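PDB 2WVQ: heterokaryon incompatibility protein s from Podospora anserina, which triggers a lethal, non-self-recognition reaction with its incompatible het-S partner when fungal cells fuse, and can convert to the [het-s] prion. Local coordinates for residues A27-G39 with A147-L160. The protein carries 2 engineered substitutions. Residues are numbered along the deposited sequence; the frame is centred on the assembly and turned at random. Where two conformers were deposited one is given.
Engineered in segment 27-39: Ala27 (natural residue Asp), His37 (natural residue Pro).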
ATOM      1  N   ALA A  27       4.393   2.343  17.543  1.00 31.55           N
ATOM      2  CA  ALA A  27       4.875   3.727  17.646  1.00 32.47           C
ATOM      3  C   ALA A  27       4.608   4.601  16.401  1.00 33.18           C
ATOM      4  O   ALA A  27       4.516   5.837  16.546  1.00 34.14           O
ATOM      5  CB  ALA A  27       6.334   3.778  18.058  1.00 31.78           C
ATOM      6  N   CYS A  28       4.446   3.984  15.223  1.00 33.12           N
ATOM      7  CA  CYS A  28       4.106   4.697  13.947  1.00 34.54           C
ATOM      8  C   CYS A  28       2.848   5.516  14.050  1.00 34.72           C
ATOM      9  O   CYS A  28       2.810   6.618  13.537  1.00 35.78           O
ATOM     10  CB  CYS A  28       3.939   3.754  12.761  1.00 33.91           C
ATOM     11  SG  CYS A  28       5.485   3.174  11.956  1.00 36.94           S
ATOM     12  N   PHE A  29       1.825   4.946  14.677  1.00 34.31           N
ATOM     13  CA  PHE A  29       0.571   5.629  14.978  1.00 35.18           C
ATOM     14  C   PHE A  29       0.671   6.975  15.746  1.00 35.21           C
ATOM     15  O   PHE A  29      -0.185   7.830  15.585  1.00 36.66           O
ATOM     16  CB  PHE A  29      -0.403   4.693  15.728  1.00 35.07           C
ATOM     17  CG  PHE A  29      -1.036   3.586  14.864  1.00 35.12           C
ATOM     18  CD1 PHE A  29      -0.467   2.277  14.810  1.00 32.05           C
ATOM     19  CD2 PHE A  29      -2.207   3.827  14.179  1.00 32.98           C
ATOM     20  CE1 PHE A  29      -1.044   1.258  14.036  1.00 31.03           C
ATOM     21  CE2 PHE A  29      -2.824   2.793  13.417  1.00 38.11           C
ATOM     22  CZ  PHE A  29      -2.223   1.497  13.347  1.00 35.47           C
ATOM     23  N   GLU A  30       1.706   7.152  16.551  0.60 35.46           N
ATOM     24  CA  GLU A  30       1.857   8.348  17.372  0.60 35.58           C
ATOM     25  C   GLU A  30       2.255   9.594  16.574  0.60 36.05           C
ATOM     26  O   GLU A  30       1.964  10.708  16.971  0.60 36.04           O
ATOM     27  CB  GLU A  30       2.871   8.075  18.480  0.60 34.90           C
ATOM     28  CG  GLU A  30       2.249   7.258  19.606  0.60 33.95           C
ATOM     29  CD  GLU A  30       3.227   6.412  20.388  0.60 33.51           C
ATOM     30  OE1 GLU A  30       2.767   5.407  20.966  0.60 30.85           O
ATOM     31  OE2 GLU A  30       4.431   6.754  20.450  0.60 33.08           O
ATOM     32  N   TYR A  31       2.940   9.399  15.465  1.00 36.93           N
ATOM     33  CA  TYR A  31       3.413  10.535  14.662  1.00 38.63           C
ATOM     34  C   TYR A  31       2.332  11.074  13.701  1.00 38.57           C
ATOM     35  O   TYR A  31       2.589  12.059  12.978  1.00 39.97           O
ATOM     36  CB  TYR A  31       4.707  10.153  13.932  1.00 39.41           C
ATOM     37  CG  TYR A  31       5.758   9.624  14.882  1.00 43.17           C
ATOM     38  CD1 TYR A  31       5.979   8.244  15.020  1.00 42.31           C
ATOM     39  CD2 TYR A  31       6.510  10.502  15.686  1.00 43.98           C
ATOM     40  CE1 TYR A  31       6.941   7.751  15.921  1.00 44.51           C
ATOM     41  CE2 TYR A  31       7.472  10.009  16.597  1.00 47.31           C
ATOM     42  CZ  TYR A  31       7.683   8.634  16.701  1.00 44.40           C
ATOM     43  OH  TYR A  31       8.643   8.152  17.577  1.00 45.13           O
ATOM     44  N   VAL A  32       1.144  10.450  13.681  1.00 37.77           N
ATOM     45  CA  VAL A  32       0.133  10.825  12.674  1.00 37.51           C
ATOM     46  C   VAL A  32      -0.970  11.828  13.056  1.00 36.85           C
ATOM     47  O   VAL A  32      -1.722  11.668  14.019  1.00 35.19           O
ATOM     48  CB  VAL A  32      -0.305   9.674  11.659  1.00 38.49           C
ATOM     49  CG1 VAL A  32       0.020   8.256  12.129  1.00 37.34           C
ATOM     50  CG2 VAL A  32      -1.743   9.857  11.098  1.00 37.84           C
ATOM     51  N   GLN A  33      -0.984  12.902  12.265  1.00 36.27           N
ATOM     52  CA  GLN A  33      -1.944  13.985  12.364  1.00 34.33           C
ATOM     53  C   GLN A  33      -3.009  13.836  11.264  1.00 33.02           C
ATOM     54  O   GLN A  33      -2.792  13.155  10.255  1.00 31.44           O
ATOM     55  CB  GLN A  33      -1.226  15.314  12.156  1.00 35.45           C
ATOM     56  CG  GLN A  33      -0.204  15.717  13.202  1.00 37.11           C
ATOM     57  CD  GLN A  33       0.732  16.793  12.674  1.00 40.20           C
ATOM     58  OE1 GLN A  33       1.512  17.371  13.411  1.00 41.82           O
ATOM     59  NE2 GLN A  33       0.643  17.069  11.379  1.00 44.49           N
ATOM     60  N   LEU A  34      -4.183  14.438  11.472  1.00 31.15           N
ATOM     61  CA  LEU A  34      -5.190  14.459  10.416  1.00 29.62           C
ATOM     62  C   LEU A  34      -5.388  15.901   9.946  1.00 28.55           C
ATOM     63  O   LEU A  34      -5.525  16.814  10.756  1.00 27.82           O
ATOM     64  CB  LEU A  34      -6.525  13.836  10.857  1.00 29.35           C
ATOM     65  CG  LEU A  34      -6.502  12.355  11.274  1.00 31.33           C
ATOM     66  CD1 LEU A  34      -7.925  11.875  11.451  1.00 31.98           C
ATOM     67  CD2 LEU A  34      -5.772  11.491  10.245  1.00 31.97           C
ATOM     68  N   GLY A  35      -5.436  16.064   8.633  1.00 28.50           N
ATOM     69  CA  GLY A  35      -5.459  17.391   8.042  1.00 28.48           C
ATOM     70  C   GLY A  35      -6.849  17.988   7.957  1.00 28.49           C
ATOM     71  O   GLY A  35      -7.877  17.336   8.195  1.00 27.62           O
ATOM     72  N   ARG A  36      -6.869  19.250   7.560  1.00 29.86           N
ATOM     73  CA  ARG A  36      -8.072  20.055   7.544  1.00 30.07           C
ATOM     74  C   ARG A  36      -9.240  19.376   6.823  1.00 29.76           C
ATOM     75  O   ARG A  36     -10.403  19.552   7.212  1.00 29.64           O
ATOM     76  CB  ARG A  36      -7.709  21.425   6.924  1.00 31.46           C
ATOM     77  CG  ARG A  36      -8.723  22.005   5.961  1.00 34.71           C
ATOM     78  CD  ARG A  36      -7.996  22.738   4.853  1.00 40.31           C
ATOM     79  NE  ARG A  36      -8.036  24.174   5.077  1.00 44.15           N
ATOM     80  CZ  ARG A  36      -8.925  24.981   4.500  1.00 44.88           C
ATOM     81  NH1 ARG A  36      -9.830  24.469   3.688  1.00 47.10           N
ATOM     82  NH2 ARG A  36      -8.919  26.281   4.738  1.00 45.28           N
ATOM     83  N   HIS A  37      -8.932  18.607   5.783  1.00 30.08           N
ATOM     84  CA  HIS A  37      -9.953  18.092   4.890  1.00 31.63           C
ATOM     85  C   HIS A  37     -10.814  16.944   5.400  1.00 31.21           C
ATOM     86  O   HIS A  37     -11.830  16.626   4.765  1.00 30.89           O
ATOM     87  CB  HIS A  37      -9.414  17.852   3.460  1.00 32.57           C
ATOM     88  CG  HIS A  37      -9.496  19.073   2.585  1.00 37.32           C
ATOM     89  ND1 HIS A  37      -8.591  20.114   2.664  1.00 39.65           N
ATOM     90  CD2 HIS A  37     -10.410  19.443   1.652  1.00 40.60           C
ATOM     91  CE1 HIS A  37      -8.927  21.059   1.804  1.00 41.35           C
ATOM     92  NE2 HIS A  37     -10.036  20.685   1.187  1.00 43.18           N
ATOM     93  N   PHE A  38     -10.456  16.362   6.551  1.00 31.04           N
ATOM     94  CA  PHE A  38     -11.359  15.438   7.269  1.00 31.29           C
ATOM     95  C   PHE A  38     -12.664  16.096   7.747  1.00 31.65           C
ATOM     96  O   PHE A  38     -13.697  15.421   7.868  1.00 31.23           O
ATOM     97  CB  PHE A  38     -10.614  14.736   8.426  1.00 31.40           C
ATOM     98  CG  PHE A  38      -9.661  13.704   7.938  1.00 32.63           C
ATOM     99  CD1 PHE A  38      -8.329  14.042   7.672  1.00 30.76           C
ATOM    100  CD2 PHE A  38     -10.114  12.408   7.637  1.00 31.58           C
ATOM    101  CE1 PHE A  38      -7.438  13.072   7.178  1.00 31.23           C
ATOM    102  CE2 PHE A  38      -9.227  11.445   7.133  1.00 31.73           C
ATOM    103  CZ  PHE A  38      -7.895  11.788   6.900  1.00 29.47           C
ATOM    104  N   GLY A  39     -12.607  17.408   7.988  1.00 31.85           N
ATOM    105  CA  GLY A  39     -13.781  18.211   8.382  1.00 32.60           C
ATOM    106  C   GLY A  39     -14.432  17.743   9.669  1.00 32.92           C
ATOM    107  O   GLY A  39     -13.756  17.519  10.675  1.00 33.67           O
ATOM    108  N   ALA A 147      13.416   9.481  21.739  1.00 54.09           N
ATOM    109  CA  ALA A 147      13.723   9.763  20.334  1.00 54.74           C
ATOM    110  C   ALA A 147      12.439   9.863  19.527  1.00 55.11           C
ATOM    111  O   ALA A 147      11.593   8.955  19.581  1.00 55.40           O
ATOM    112  CB  ALA A 147      14.646   8.687  19.757  1.00 54.91           C
ATOM    113  N   LYS A 148      12.290  10.979  18.810  1.00 55.00           N
ATOM    114  CA  LYS A 148      11.121  11.216  17.954  1.00 55.01           C
ATOM    115  C   LYS A 148      11.430  11.018  16.457  1.00 54.59           C
ATOM    116  O   LYS A 148      12.573  11.199  16.016  1.00 53.99           O
ATOM    117  CB  LYS A 148      10.552  12.627  18.180  1.00 55.29           C
ATOM    118  CG  LYS A 148       9.463  12.729  19.258  1.00 56.06           C
ATOM    119  CD  LYS A 148       8.726  14.083  19.165  1.00 55.54           C
ATOM    120  CE  LYS A 148       8.171  14.556  20.530  1.00 57.97           C
ATOM    121  NZ  LYS A 148       9.204  14.722  21.622  1.00 56.61           N
ATOM    122  N   LYS A 149      10.398  10.596  15.716  1.00 53.92           N
ATOM    123  CA  LYS A 149      10.317  10.697  14.251  1.00 53.02           C
ATOM    124  C   LYS A 149       9.566  11.997  13.930  1.00 52.19           C
ATOM    125  O   LYS A 149       8.812  12.505  14.774  1.00 52.16           O
ATOM    126  CB  LYS A 149       9.562   9.480  13.676  1.00 53.09           C
ATOM    127  CG  LYS A 149      10.462   8.299  13.284  1.00 53.92           C
ATOM    128  CD  LYS A 149       9.841   6.919  13.602  1.00 54.99           C
ATOM    129  CE  LYS A 149       8.999   6.291  12.462  1.00 54.62           C
ATOM    130  NZ  LYS A 149       7.539   6.679  12.486  1.00 53.76           N
ATOM    131  N   THR A 150       9.770  12.536  12.723  1.00 51.22           N
ATOM    132  CA  THR A 150       8.994  13.695  12.229  1.00 49.69           C
ATOM    133  C   THR A 150       7.483  13.380  12.203  1.00 47.98           C
ATOM    134  O   THR A 150       7.081  12.350  11.644  1.00 48.59           O
ATOM    135  CB  THR A 150       9.452  14.147  10.792  1.00 50.21           C
ATOM    136  OG1 THR A 150       9.251  13.077   9.844  1.00 51.15           O
ATOM    137  CG2 THR A 150      10.940  14.589  10.779  1.00 49.67           C
ATOM    138  N   ALA A 151       6.676  14.245  12.825  1.00 45.37           N
ATOM    139  CA  ALA A 151       5.208  14.159  12.781  1.00 43.20           C
ATOM    140  C   ALA A 151       4.738  14.481  11.370  1.00 41.42           C
ATOM    141  O   ALA A 151       5.332  15.317  10.693  1.00 41.07           O
ATOM    142  CB  ALA A 151       4.564  15.107  13.796  1.00 42.61           C
ATOM    143  N   TRP A 152       3.701  13.792  10.912  1.00 38.92           N
ATOM    144  CA  TRP A 152       3.258  13.939   9.543  1.00 36.70           C
ATOM    145  C   TRP A 152       1.738  13.759   9.460  1.00 34.86           C
ATOM    146  O   TRP A 152       1.136  13.074  10.273  1.00 35.21           O
ATOM    147  CB  TRP A 152       4.034  12.969   8.633  1.00 36.60           C
ATOM    148  CG  TRP A 152       3.762  11.547   8.996  1.00 35.91           C
ATOM    149  CD1 TRP A 152       4.362  10.824   9.981  1.00 35.62           C
ATOM    150  CD2 TRP A 152       2.788  10.693   8.401  1.00 35.07           C
ATOM    151  NE1 TRP A 152       3.817   9.560  10.033  1.00 35.99           N
ATOM    152  CE2 TRP A 152       2.863   9.450   9.061  1.00 34.62           C
ATOM    153  CE3 TRP A 152       1.872  10.849   7.354  1.00 33.36           C
ATOM    154  CZ2 TRP A 152       2.042   8.386   8.729  1.00 35.08           C
ATOM    155  CZ3 TRP A 152       1.066   9.802   7.035  1.00 34.38           C
ATOM    156  CH2 TRP A 152       1.148   8.583   7.714  1.00 35.24           C
ATOM    157  N   ALA A 153       1.110  14.392   8.484  1.00 32.93           N
ATOM    158  CA  ALA A 153      -0.347  14.392   8.402  1.00 31.34           C
ATOM    159  C   ALA A 153      -0.887  13.521   7.289  1.00 30.44           C
ATOM    160  O   ALA A 153      -0.294  13.419   6.224  1.00 31.96           O
ATOM    161  CB  ALA A 153      -0.874  15.841   8.241  1.00 30.45           C
ATOM    162  N   LEU A 154      -2.031  12.919   7.539  1.00 29.27           N
ATOM    163  CA  LEU A 154      -2.876  12.354   6.497  1.00 28.87           C
ATOM    164  C   LEU A 154      -3.822  13.447   5.988  1.00 29.59           C
ATOM    165  O   LEU A 154      -4.656  13.949   6.745  1.00 29.76           O
ATOM    166  CB  LEU A 154      -3.714  11.207   7.046  1.00 28.24           C
ATOM    167  CG  LEU A 154      -2.935   9.980   7.532  1.00 27.86           C
ATOM    168  CD1 LEU A 154      -3.833   8.986   8.252  1.00 25.18           C
ATOM    169  CD2 LEU A 154      -2.280   9.334   6.332  1.00 26.73           C
ATOM    170  N   TYR A 155      -3.709  13.788   4.708  1.00 30.06           N
ATOM    171  CA  TYR A 155      -4.422  14.950   4.155  1.00 30.86           C
ATOM    172  C   TYR A 155      -5.691  14.576   3.367  1.00 32.47           C
ATOM    173  O   TYR A 155      -6.477  15.461   2.965  1.00 33.43           O
ATOM    174  CB  TYR A 155      -3.461  15.807   3.285  1.00 29.70           C
ATOM    175  CG  TYR A 155      -2.326  16.478   4.018  1.00 26.68           C
ATOM    176  CD1 TYR A 155      -1.006  16.037   3.856  1.00 24.62           C
ATOM    177  CD2 TYR A 155      -2.553  17.584   4.837  1.00 24.22           C
ATOM    178  CE1 TYR A 155       0.058  16.684   4.510  1.00 24.67           C
ATOM    179  CE2 TYR A 155      -1.505  18.220   5.494  1.00 24.94           C
ATOM    180  CZ  TYR A 155      -0.205  17.744   5.332  1.00 25.57           C
ATOM    181  OH  TYR A 155       0.843  18.368   5.976  1.00 30.37           O
ATOM    182  N   ASP A 156      -5.912  13.283   3.141  1.00 33.27           N
ATOM    183  CA  ASP A 156      -7.154  12.850   2.482  1.00 35.17           C
ATOM    184  C   ASP A 156      -7.748  11.638   3.190  1.00 35.34           C
ATOM    185  O   ASP A 156      -7.019  10.891   3.818  1.00 36.11           O
ATOM    186  CB  ASP A 156      -6.906  12.527   1.009  1.00 35.05           C
ATOM    187  CG  ASP A 156      -5.883  11.445   0.835  1.00 37.33           C
ATOM    188  OD1 ASP A 156      -4.675  11.734   1.009  1.00 38.29           O
ATOM    189  OD2 ASP A 156      -6.297  10.298   0.561  1.00 38.22           O
ATOM    190  N   GLY A 157      -9.062  11.449   3.062  1.00 36.42           N
ATOM    191  CA  GLY A 157      -9.785  10.320   3.672  1.00 36.45           C
ATOM    192  C   GLY A 157      -9.255   8.953   3.256  1.00 37.12           C
ATOM    193  O   GLY A 157      -9.197   8.012   4.068  1.00 37.00           O
ATOM    194  N   LYS A 158      -8.836   8.856   1.994  1.00 36.59           N
ATOM    195  CA  LYS A 158      -8.480   7.571   1.380  1.00 36.88           C
ATOM    196  C   LYS A 158      -7.136   7.011   1.835  1.00 35.71           C
ATOM    197  O   LYS A 158      -6.929   5.802   1.820  1.00 34.95           O
ATOM    198  CB  LYS A 158      -8.556   7.663  -0.158  1.00 37.26           C
ATOM    199  CG  LYS A 158      -9.797   8.396  -0.708  1.00 40.66           C
ATOM    200  CD  LYS A 158     -11.141   7.717  -0.309  1.00 45.97           C
ATOM    201  CE  LYS A 158     -11.882   8.485   0.820  1.00 47.98           C
ATOM    202  NZ  LYS A 158     -12.535   7.592   1.840  1.00 47.18           N
ATOM    203  N   SER A 159      -6.232   7.908   2.218  1.00 35.03           N
ATOM    204  CA  SER A 159      -4.991   7.575   2.896  1.00 35.40           C
ATOM    205  C   SER A 159      -5.248   6.975   4.295  1.00 36.12           C
ATOM    206  O   SER A 159      -4.516   6.066   4.737  1.00 35.99           O
ATOM    207  CB  SER A 159      -4.123   8.832   3.035  1.00 35.21           C
ATOM    208  OG  SER A 159      -3.650   9.290   1.772  1.00 33.73           O
ATOM    209  N   LEU A 160      -6.238   7.528   5.007  1.00 36.46           N
ATOM    210  CA  LEU A 160      -6.624   7.053   6.349  1.00 36.70           C
ATOM    211  C   LEU A 160      -7.260   5.681   6.248  1.00 37.03           C
ATOM    212  O   LEU A 160      -6.893   4.766   6.983  1.00 36.20           O
ATOM    213  CB  LEU A 160      -7.611   8.032   6.994  1.00 36.90           C
ATOM    214  CG  LEU A 160      -8.286   7.904   8.388  1.00 36.79           C
ATOM    215  CD1 LEU A 160      -9.116   6.667   8.628  1.00 34.61           C
ATOM    216  CD2 LEU A 160      -7.314   8.131   9.509  1.00 34.86           C
TER
HETATM  217  O   HOH W   1       4.469   7.233  11.201  1.00 33.87           O
HETATM  218  O   HOH W   2      -6.257  17.918   4.806  1.00 29.40           O
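Strands 32-34 and 152-154 pair in parallel, joined by four backbone hydrogen bonds that alternate in direction: Trp152 N to Tyr31 O, Gln33 N to Trp152 O, Leu154 N to Gln33 O and Gly35 N to Leu154 O. The second is almost straight, 177° at the hydrogen, whereas the last is more bent. Ahead of the strands, the bent chain of Lys149 folds across the Tyr31 phenol: its CB sits 3.6 Å from the ring centroid and only 9° off the normal, a CH-pi contact over one face, and NZ curls back to 3.4 Å from Tyr31 CD1.

On the sheet face of Val32, Trp152 and Leu154, Val32 CB makes a CH-pi contact over one face of the indole, 4.3 Å from the centroid of the six-membered ring of Trp152 and displaced toward the rim. A chi1 of 63° holds Trp152 CG between its own backbone N and carbonyl carbon, turning the indole alongside the valine. Water 1 lies in the ring plane at the indole edge, accepting from Trp152 NE1 at 2.7 Å and donating to Cys28 O. Farther along, Val32 CG2 and Leu34 CD2 both meet Leu154 CD1, the former at 3.6 Å, and Leu34 CD2 also reaches Leu160 CD2. The Phe38 ring edge meets Leu160, Phe38 CZ to Leu160 CB 3.8 Å, near the ring plane.

Just behind Leu154 and Tyr155, Asp156 is the N-cap of helix 157-176: its OD2 accepts from Ser159 N at 2.9 Å and its OD1 from Ser159 OG. Water 2 links His37 N, in an engineered residue, to Tyr155 O. In this mainly helical N-terminal globular domain (HeLo family) the two-stranded sheet joins segments 108 residues apart; Trp152 rests on helix 79-108 at Ala98, Tyr155 stacks on Tyr105 of that helix, and Leu34 and Phe38 pack against Cys45 of helix 42-62.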